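Local atomic coordinates of geranylgeranyl pyrophosphate synthetase (Pyrococcus horikoshii, PDB entry 1WY0), a protein that probably catalyses the chain elongation of allylic diphosphates with isopentenyl diphosphate to give geranylgeranyl diphosphate. Residues R32-A37 and G114-S119; A38-L43 and H102-V107. One frame throughout, in Å; residues are numbered along the deposited sequence.

Interaction 1 (R32-A37 and G114-S119); sequences RVLYEA and GDLLFS
Leu116 pushes one methyl group into the angle between Leu34 and Tyr35, joining helix 107-126 to the short helix 32-40 within the all-helical isoprenoid synthase fold of the polyprenyl synthetase family. The methyl, Leu116 CD2, lies over one face of the Tyr35 ring in a CH-pi contact, 3.9 Å from the ring centroid and 17° off the normal. It is offset toward the rim, with Leu116 CD2 3.7 Å from Tyr35 CE1 and CZ almost as near. Leu116 CD2 also meets Leu34 CD2 at 4.1 Å, where the two leucine side chains cross at a slant. No hydrogen bond links the segments; the contact is small, buried and apolar, which suits branched leucines and the flat face of a tyrosine. The CB of Leu116 points at helix 32-40, and with CG anti to the backbone N (chi1 175°) the branch point is carried over to Leu34 and Tyr35. Tyr35 works differently: its CB starts away from the other helix, and the side chain turns back (chi1 -93°), so that the ring offers a face to Leu116. Beyond that ring, the hydroxyl is hydrogen-bonded to Glu151 of the second subunit, with a further weak bond to Lys29. A buried phenol is thus both a surface for Leu116 and a link across the dimer interface. With an alanine here the ring and hydroxyl are gone, which would probably leave a gap beside Leu116 CD2 and take from Glu151 of the second subunit its hydroxyl partner. Helix 107-126 is itself interfacial: Ser119 OG bonds to Asn147 of the second subunit, and Phe118 meets its own counterpart there. Leu34 CA and Leu116 CA, the nearest such pair, are 8.3 Å apart, so side chains alone make the contact.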
ATOM      1  N   ARG A  32      13.618  -9.473  -9.057  1.00 51.35           N
ATOM      2  CA  ARG A  32      12.764  -9.781 -10.204  1.00 50.35           C
ATOM      3  C   ARG A  32      11.429 -10.416  -9.787  1.00 47.98           C
ATOM      4  O   ARG A  32      10.358 -10.047 -10.257  1.00 50.53           O
ATOM      5  CB  ARG A  32      13.524 -10.748 -11.115  1.00 52.05           C
ATOM      6  CG  ARG A  32      14.233 -10.044 -12.269  1.00 55.99           C
ATOM      7  CD  ARG A  32      15.395 -10.882 -12.805  1.00 57.37           C
ATOM      8  NE  ARG A  32      16.043 -10.204 -13.931  1.00 58.86           N
ATOM      9  CZ  ARG A  32      17.168  -9.521 -13.663  1.00 59.60           C
ATOM     10  NH1 ARG A  32      17.643  -9.488 -12.430  1.00 59.26           N
ATOM     11  NH2 ARG A  32      17.822  -8.917 -14.655  1.00 58.60           N
ATOM     12  N   VAL A  33      11.526 -11.439  -8.918  1.00 43.55           N
ATOM     13  CA  VAL A  33      10.306 -12.102  -8.470  1.00 42.24           C
ATOM     14  C   VAL A  33       9.253 -11.088  -8.008  1.00 38.95           C
ATOM     15  O   VAL A  33       8.053 -11.251  -8.196  1.00 40.00           O
ATOM     16  CB  VAL A  33      10.671 -13.039  -7.318  1.00 42.78           C
ATOM     17  CG1 VAL A  33      11.129 -12.227  -6.105  1.00 44.06           C
ATOM     18  CG2 VAL A  33       9.459 -13.868  -6.941  1.00 42.13           C
ATOM     19  N   LEU A  34       9.749 -10.028  -7.349  1.00 34.35           N
ATOM     20  CA  LEU A  34       8.856  -8.959  -6.923  1.00 33.12           C
ATOM     21  C   LEU A  34       8.373  -8.142  -8.123  1.00 32.21           C
ATOM     22  O   LEU A  34       7.220  -7.736  -8.203  1.00 30.47           O
ATOM     23  CB  LEU A  34       9.629  -8.058  -5.958  1.00 27.81           C
ATOM     24  CG  LEU A  34       8.881  -6.760  -5.649  1.00 28.58           C
ATOM     25  CD1 LEU A  34       7.628  -6.999  -4.805  1.00 26.54           C
ATOM     26  CD2 LEU A  34       9.737  -5.760  -4.876  1.00 24.57           C
ATOM     27  N   TYR A  35       9.304  -7.876  -9.059  1.00 31.12           N
ATOM     28  CA  TYR A  35       8.945  -6.966 -10.146  1.00 32.30           C
ATOM     29  C   TYR A  35       8.149  -7.670 -11.254  1.00 32.55           C
ATOM     30  O   TYR A  35       7.413  -7.054 -12.013  1.00 33.71           O
ATOM     31  CB  TYR A  35      10.235  -6.382 -10.725  1.00 31.30           C
ATOM     32  CG  TYR A  35      10.553  -5.096 -10.049  1.00 31.75           C
ATOM     33  CD1 TYR A  35      10.024  -3.905 -10.540  1.00 31.51           C
ATOM     34  CD2 TYR A  35      11.373  -5.073  -8.921  1.00 31.91           C
ATOM     35  CE1 TYR A  35      10.303  -2.704  -9.904  1.00 31.52           C
ATOM     36  CE2 TYR A  35      11.660  -3.871  -8.291  1.00 31.76           C
ATOM     37  CZ  TYR A  35      11.133  -2.691  -8.781  1.00 30.29           C
ATOM     38  OH  TYR A  35      11.406  -1.491  -8.153  1.00 33.03           O
ATOM     39  N   GLU A  36       8.310  -9.001 -11.356  1.00 31.41           N
ATOM     40  CA  GLU A  36       7.482  -9.739 -12.304  1.00 34.42           C
ATOM     41  C   GLU A  36       6.088  -9.982 -11.729  1.00 33.46           C
ATOM     42  O   GLU A  36       5.082  -9.998 -12.426  1.00 36.62           O
ATOM     43  CB  GLU A  36       8.166 -11.071 -12.607  1.00 36.38           C
ATOM     44  CG  GLU A  36       8.528 -11.212 -14.085  1.00 43.09           C
ATOM     45  CD  GLU A  36       7.422 -10.622 -14.931  1.00 47.72           C
ATOM     46  OE1 GLU A  36       6.264 -10.903 -14.659  1.00 49.41           O
ATOM     47  OE2 GLU A  36       7.732  -9.883 -15.864  1.00 46.29           O
ATOM     48  N   ALA A  37       6.062 -10.211 -10.403  1.00 30.91           N
ATOM     49  CA  ALA A  37       4.783 -10.334  -9.722  1.00 30.02           C
ATOM     50  C   ALA A  37       3.970  -9.046  -9.856  1.00 28.54           C
ATOM     51  O   ALA A  37       2.789  -9.054 -10.179  1.00 27.81           O
ATOM     52  CB  ALA A  37       5.055 -10.623  -8.246  1.00 30.39           C
ATOM     53  N   GLY A 114       1.502  -5.731  -4.574  1.00 25.49           N
ATOM     54  CA  GLY A 114       0.482  -4.703  -4.489  1.00 21.66           C
ATOM     55  C   GLY A 114       1.089  -3.465  -3.853  1.00 23.18           C
ATOM     56  O   GLY A 114       0.840  -2.364  -4.310  1.00 25.08           O
ATOM     57  N   ASP A 115       1.896  -3.635  -2.808  1.00 22.19           N
ATOM     58  CA  ASP A 115       2.532  -2.500  -2.134  1.00 22.67           C
ATOM     59  C   ASP A 115       3.465  -1.744  -3.066  1.00 23.61           C
ATOM     60  O   ASP A 115       3.505  -0.514  -3.058  1.00 23.88           O
ATOM     61  CB  ASP A 115       3.345  -2.957  -0.904  1.00 23.02           C
ATOM     62  CG  ASP A 115       2.457  -3.406   0.242  1.00 27.44           C
ATOM     63  OD1 ASP A 115       1.223  -3.137   0.172  1.00 23.59           O
ATOM     64  OD2 ASP A 115       2.993  -4.004   1.206  1.00 23.62           O
ATOM     65  N   LEU A 116       4.237  -2.482  -3.844  1.00 21.99           N
ATOM     66  CA  LEU A 116       5.174  -1.865  -4.768  1.00 24.83           C
ATOM     67  C   LEU A 116       4.404  -1.073  -5.815  1.00 24.74           C
ATOM     68  O   LEU A 116       4.778   0.037  -6.172  1.00 27.20           O
ATOM     69  CB  LEU A 116       6.036  -2.919  -5.472  1.00 25.24           C
ATOM     70  CG  LEU A 116       6.924  -2.216  -6.516  1.00 26.32           C
ATOM     71  CD1 LEU A 116       7.901  -1.310  -5.788  1.00 28.02           C
ATOM     72  CD2 LEU A 116       7.653  -3.212  -7.370  1.00 27.11           C
ATOM     73  N   LEU A 117       3.348  -1.671  -6.334  1.00 25.69           N
ATOM     74  CA  LEU A 117       2.515  -1.001  -7.322  1.00 26.30           C
ATOM     75  C   LEU A 117       1.946   0.304  -6.761  1.00 25.65           C
ATOM     76  O   LEU A 117       1.912   1.309  -7.464  1.00 26.89           O
ATOM     77  CB  LEU A 117       1.376  -1.926  -7.764  1.00 23.17           C
ATOM     78  CG  LEU A 117       1.742  -2.950  -8.837  1.00 24.60           C
ATOM     79  CD1 LEU A 117       0.592  -3.952  -9.018  1.00 21.87           C
ATOM     80  CD2 LEU A 117       2.057  -2.222 -10.150  1.00 22.67           C
ATOM     81  N   PHE A 118       1.504   0.286  -5.507  1.00 26.19           N
ATOM     82  CA  PHE A 118       0.927   1.487  -4.870  1.00 29.09           C
ATOM     83  C   PHE A 118       2.006   2.568  -4.723  1.00 28.64           C
ATOM     84  O   PHE A 118       1.784   3.738  -5.038  1.00 29.51           O
ATOM     85  CB  PHE A 118       0.344   1.149  -3.482  1.00 29.74           C
ATOM     86  CG  PHE A 118      -0.612   2.197  -2.946  1.00 34.42           C
ATOM     87  CD1 PHE A 118      -1.306   3.018  -3.804  1.00 37.74           C
ATOM     88  CD2 PHE A 118      -0.820   2.355  -1.581  1.00 40.64           C
ATOM     89  CE1 PHE A 118      -2.188   3.978  -3.332  1.00 37.94           C
ATOM     90  CE2 PHE A 118      -1.719   3.332  -1.096  1.00 41.35           C
ATOM     91  CZ  PHE A 118      -2.397   4.135  -1.983  1.00 37.23           C
ATOM     92  N   SER A 119       3.163   2.163  -4.225  1.00 27.29           N
ATOM     93  CA  SER A 119       4.298   3.052  -4.059  1.00 29.90           C
ATOM     94  C   SER A 119       4.690   3.663  -5.419  1.00 30.62           C
ATOM     95  O   SER A 119       5.029   4.843  -5.508  1.00 30.95           O
ATOM     96  CB  SER A 119       5.478   2.257  -3.491  1.00 30.24           C
ATOM     97  OG  SER A 119       6.629   3.070  -3.347  1.00 36.17           O
TER

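Interaction 2 (A38-L43 and H102-V107); sequences ARHYPL and HRIWGV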
ATOM      1  N   ALA A  38       4.670  -7.926  -9.685  1.00 28.27           N
ATOM      2  CA  ALA A  38       4.086  -6.597  -9.887  1.00 28.06           C
ATOM      3  C   ALA A  38       3.691  -6.339 -11.348  1.00 29.63           C
ATOM      4  O   ALA A  38       2.675  -5.694 -11.627  1.00 30.13           O
ATOM      5  CB  ALA A  38       5.068  -5.525  -9.430  1.00 26.77           C
ATOM      6  N   ARG A  39       4.504  -6.831 -12.276  1.00 30.75           N
ATOM      7  CA  ARG A  39       4.246  -6.667 -13.704  1.00 32.26           C
ATOM      8  C   ARG A  39       3.152  -7.582 -14.241  1.00 32.58           C
ATOM      9  O   ARG A  39       2.564  -7.298 -15.279  1.00 34.66           O
ATOM     10  CB  ARG A  39       5.530  -6.929 -14.505  1.00 31.61           C
ATOM     11  CG  ARG A  39       6.477  -5.742 -14.594  1.00 32.63           C
ATOM     12  CD  ARG A  39       7.908  -6.200 -14.910  1.00 34.48           C
ATOM     13  NE  ARG A  39       8.011  -6.872 -16.201  1.00 33.12           N
ATOM     14  CZ  ARG A  39       8.316  -6.265 -17.344  1.00 35.09           C
ATOM     15  NH1 ARG A  39       8.559  -4.964 -17.364  1.00 33.91           N
ATOM     16  NH2 ARG A  39       8.360  -6.961 -18.473  1.00 36.35           N
ATOM     17  N   HIS A  40       2.873  -8.674 -13.539  1.00 32.61           N
ATOM     18  CA  HIS A  40       1.885  -9.639 -14.003  1.00 32.75           C
ATOM     19  C   HIS A  40       0.541  -9.075 -14.490  1.00 34.57           C
ATOM     20  O   HIS A  40       0.128  -9.342 -15.623  1.00 33.62           O
ATOM     21  CB  HIS A  40       1.643 -10.704 -12.927  1.00 32.23           C
ATOM     22  CG  HIS A  40       0.820 -11.861 -13.407  1.00 31.68           C
ATOM     23  ND1 HIS A  40       1.247 -12.716 -14.399  1.00 31.44           N
ATOM     24  CD2 HIS A  40      -0.418 -12.282 -13.059  1.00 32.05           C
ATOM     25  CE1 HIS A  40       0.308 -13.612 -14.644  1.00 30.08           C
ATOM     26  NE2 HIS A  40      -0.713 -13.371 -13.843  1.00 33.27           N
ATOM     27  N   TYR A  41      -0.162  -8.304 -13.665  1.00 35.15           N
ATOM     28  CA  TYR A  41      -1.444  -7.783 -14.141  1.00 35.15           C
ATOM     29  C   TYR A  41      -1.292  -6.722 -15.227  1.00 35.50           C
ATOM     30  O   TYR A  41      -2.026  -6.736 -16.210  1.00 35.03           O
ATOM     31  CB  TYR A  41      -2.293  -7.256 -12.982  1.00 36.39           C
ATOM     32  CG  TYR A  41      -2.922  -8.357 -12.143  1.00 36.37           C
ATOM     33  CD1 TYR A  41      -2.887  -9.690 -12.560  1.00 35.71           C
ATOM     34  CD2 TYR A  41      -3.554  -8.062 -10.940  1.00 37.07           C
ATOM     35  CE1 TYR A  41      -3.464 -10.696 -11.798  1.00 37.43           C
ATOM     36  CE2 TYR A  41      -4.135  -9.056 -10.171  1.00 38.64           C
ATOM     37  CZ  TYR A  41      -4.090 -10.371 -10.598  1.00 39.84           C
ATOM     38  OH  TYR A  41      -4.669 -11.355  -9.820  1.00 40.69           O
ATOM     39  N   PRO A  42      -0.340  -5.785 -15.065  1.00 35.22           N
ATOM     40  CA  PRO A  42      -0.135  -4.746 -16.078  1.00 35.99           C
ATOM     41  C   PRO A  42       0.171  -5.350 -17.458  1.00 39.00           C
ATOM     42  O   PRO A  42      -0.207  -4.789 -18.485  1.00 38.71           O
ATOM     43  CB  PRO A  42       1.041  -3.958 -15.514  1.00 35.18           C
ATOM     44  CG  PRO A  42       0.764  -4.006 -14.045  1.00 33.23           C
ATOM     45  CD  PRO A  42       0.401  -5.460 -13.836  1.00 32.69           C
ATOM     46  N   LEU A  43       0.857  -6.493 -17.464  1.00 41.01           N
ATOM     47  CA  LEU A  43       1.258  -7.230 -18.663  1.00 42.91           C
ATOM     48  C   LEU A  43       0.092  -8.005 -19.287  1.00 45.30           C
ATOM     49  O   LEU A  43       0.149  -8.492 -20.408  1.00 46.47           O
ATOM     50  CB  LEU A  43       2.370  -8.218 -18.272  1.00 42.57           C
ATOM     51  CG  LEU A  43       3.783  -7.650 -18.420  1.00 43.04           C
ATOM     52  CD1 LEU A  43       4.848  -8.699 -18.089  1.00 43.27           C
ATOM     53  CD2 LEU A  43       4.088  -7.167 -19.839  1.00 44.49           C
ATOM     54  N   HIS A 102      -1.355 -13.907  -6.348  1.00 31.28           N
ATOM     55  CA  HIS A 102      -1.126 -14.661  -5.118  1.00 33.55           C
ATOM     56  C   HIS A 102      -0.998 -16.177  -5.317  1.00 35.37           C
ATOM     57  O   HIS A 102      -0.256 -16.839  -4.596  1.00 36.82           O
ATOM     58  CB  HIS A 102      -2.207 -14.323  -4.082  1.00 33.13           C
ATOM     59  CG  HIS A 102      -3.557 -14.892  -4.392  1.00 33.99           C
ATOM     60  ND1 HIS A 102      -4.535 -14.175  -5.052  1.00 34.96           N
ATOM     61  CD2 HIS A 102      -4.077 -16.121  -4.168  1.00 32.33           C
ATOM     62  CE1 HIS A 102      -5.597 -14.940  -5.226  1.00 32.22           C
ATOM     63  NE2 HIS A 102      -5.345 -16.126  -4.698  1.00 35.88           N
ATOM     64  N   ARG A 103      -1.691 -16.728  -6.306  1.00 36.40           N
ATOM     65  CA  ARG A 103      -1.594 -18.159  -6.558  1.00 36.66           C
ATOM     66  C   ARG A 103      -0.253 -18.538  -7.169  1.00 36.84           C
ATOM     67  O   ARG A 103       0.275 -19.616  -6.891  1.00 38.24           O
ATOM     68  CB  ARG A 103      -2.719 -18.624  -7.481  1.00 37.83           C
ATOM     69  CG  ARG A 103      -4.103 -18.578  -6.857  1.00 40.85           C
ATOM     70  CD  ARG A 103      -5.083 -19.313  -7.745  1.00 40.49           C
ATOM     71  NE  ARG A 103      -4.614 -20.671  -8.017  1.00 40.78           N
ATOM     72  CZ  ARG A 103      -4.813 -21.315  -9.163  1.00 41.03           C
ATOM     73  NH1 ARG A 103      -5.477 -20.728 -10.153  1.00 40.55           N
ATOM     74  NH2 ARG A 103      -4.334 -22.542  -9.319  1.00 40.28           N
ATOM     75  N   ILE A 104       0.302 -17.659  -7.998  1.00 35.90           N
ATOM     76  CA  ILE A 104       1.587 -17.919  -8.636  1.00 36.10           C
ATOM     77  C   ILE A 104       2.788 -17.684  -7.727  1.00 37.55           C
ATOM     78  O   ILE A 104       3.706 -18.509  -7.668  1.00 39.65           O
ATOM     79  CB  ILE A 104       1.805 -17.024  -9.869  1.00 36.79           C
ATOM     80  CG1 ILE A 104       0.720 -17.267 -10.919  1.00 35.39           C
ATOM     81  CG2 ILE A 104       3.173 -17.300 -10.470  1.00 37.22           C
ATOM     82  CD1 ILE A 104       0.885 -16.373 -12.150  1.00 36.35           C
ATOM     83  N   TRP A 105       2.794 -16.549  -7.032  1.00 36.43           N
ATOM     84  CA  TRP A 105       3.907 -16.186  -6.164  1.00 34.97           C
ATOM     85  C   TRP A 105       3.613 -16.320  -4.670  1.00 33.74           C
ATOM     86  O   TRP A 105       4.497 -16.153  -3.836  1.00 34.39           O
ATOM     87  CB  TRP A 105       4.351 -14.756  -6.500  1.00 35.11           C
ATOM     88  CG  TRP A 105       5.008 -14.653  -7.848  1.00 37.25           C
ATOM     89  CD1 TRP A 105       6.281 -15.050  -8.170  1.00 39.49           C
ATOM     90  CD2 TRP A 105       4.417 -14.180  -9.071  1.00 37.43           C
ATOM     91  NE1 TRP A 105       6.514 -14.855  -9.514  1.00 40.52           N
ATOM     92  CE2 TRP A 105       5.391 -14.323 -10.090  1.00 38.73           C
ATOM     93  CE3 TRP A 105       3.163 -13.651  -9.403  1.00 35.83           C
ATOM     94  CZ2 TRP A 105       5.148 -13.958 -11.423  1.00 38.46           C
ATOM     95  CZ3 TRP A 105       2.920 -13.288 -10.727  1.00 36.66           C
ATOM     96  CH2 TRP A 105       3.913 -13.443 -11.721  1.00 37.92           C
ATOM     97  N   GLY A 106       2.375 -16.640  -4.329  1.00 33.53           N
ATOM     98  CA  GLY A 106       2.032 -16.779  -2.925  1.00 32.65           C
ATOM     99  C   GLY A 106       1.422 -15.495  -2.406  1.00 31.62           C
ATOM    100  O   GLY A 106       1.577 -14.441  -3.016  1.00 33.92           O
ATOM    101  N   VAL A 107       0.736 -15.585  -1.280  1.00 29.61           N
ATOM    102  CA  VAL A 107       0.069 -14.445  -0.673  1.00 29.46           C
ATOM    103  C   VAL A 107       1.021 -13.336  -0.209  1.00 28.84           C
ATOM    104  O   VAL A 107       0.766 -12.156  -0.451  1.00 27.59           O
ATOM    105  CB  VAL A 107      -0.805 -14.936   0.511  1.00 28.85           C
ATOM    106  CG1 VAL A 107      -1.335 -13.768   1.318  1.00 28.37           C
ATOM    107  CG2 VAL A 107      -1.952 -15.768  -0.035  1.00 29.83           C
TER
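His40 meets Ile104 and Trp105 in an aromatic and CH-pi contact on the protein surface, where the late part of helix 32-40 faces the short helix 101-105 of the all-helical isoprenoid synthase fold. Trp105 presents the edge of its six-membered ring to the face of the imidazole in an offset edge-to-face pair, with centroids 5.3 Å apart and planes at 73°. The outer carbons of the indole do the touching: Trp105 CZ3 comes within 3.6 Å of His40 CB. Ile104 CD1 approaches the same side of the imidazole farther out, 4.0 Å from the centroid of the His40 ring. An isoleucine suits this place because its two branches serve two rings: CD1 reaches the histidine, while CG2 rests over the centre of the Trp105 ring. The CB of His40 points at helix 101-105, and chi1 of -170° sets the ring opposite the backbone N, beside Trp105 and Ile104. The imidazole is held at its far end by a hydrogen bond from NE2 to the carbonyl oxygen of Pro99, in the loop leading into that helix, so a histidine offers a polar grip as well as a face. Just after Trp105 the chain turns at Gly106 with a positive phi of 96°; a CB here would be jammed against the carbonyl O of Trp105, hence the glycine. At the outer end of the contact, Ile104 CD1 lies 3.8 Å from His40 CE1.

Overall arrangement
From the N terminus, helix 3-25 leads by a loop into helix 32-40, which supplies the first side of both contacts. The chain then runs through helices 49-57 and 69-90 to helix 101-105, where interaction 2 closes the inner loop. After Gly106 it enters helix 107-126 and closes the outer one, so interaction 2 is nested inside interaction 1. Helix 32-40 is thereby tied to two successive helices, one at the surface and one at the dimer interface. The contacts also touch directly: Val33 CG2 packs on Trp105 CD1 at 3.6 Å, Ala37 lies against the same indole, and Leu117 CD1 nears Ala38 O.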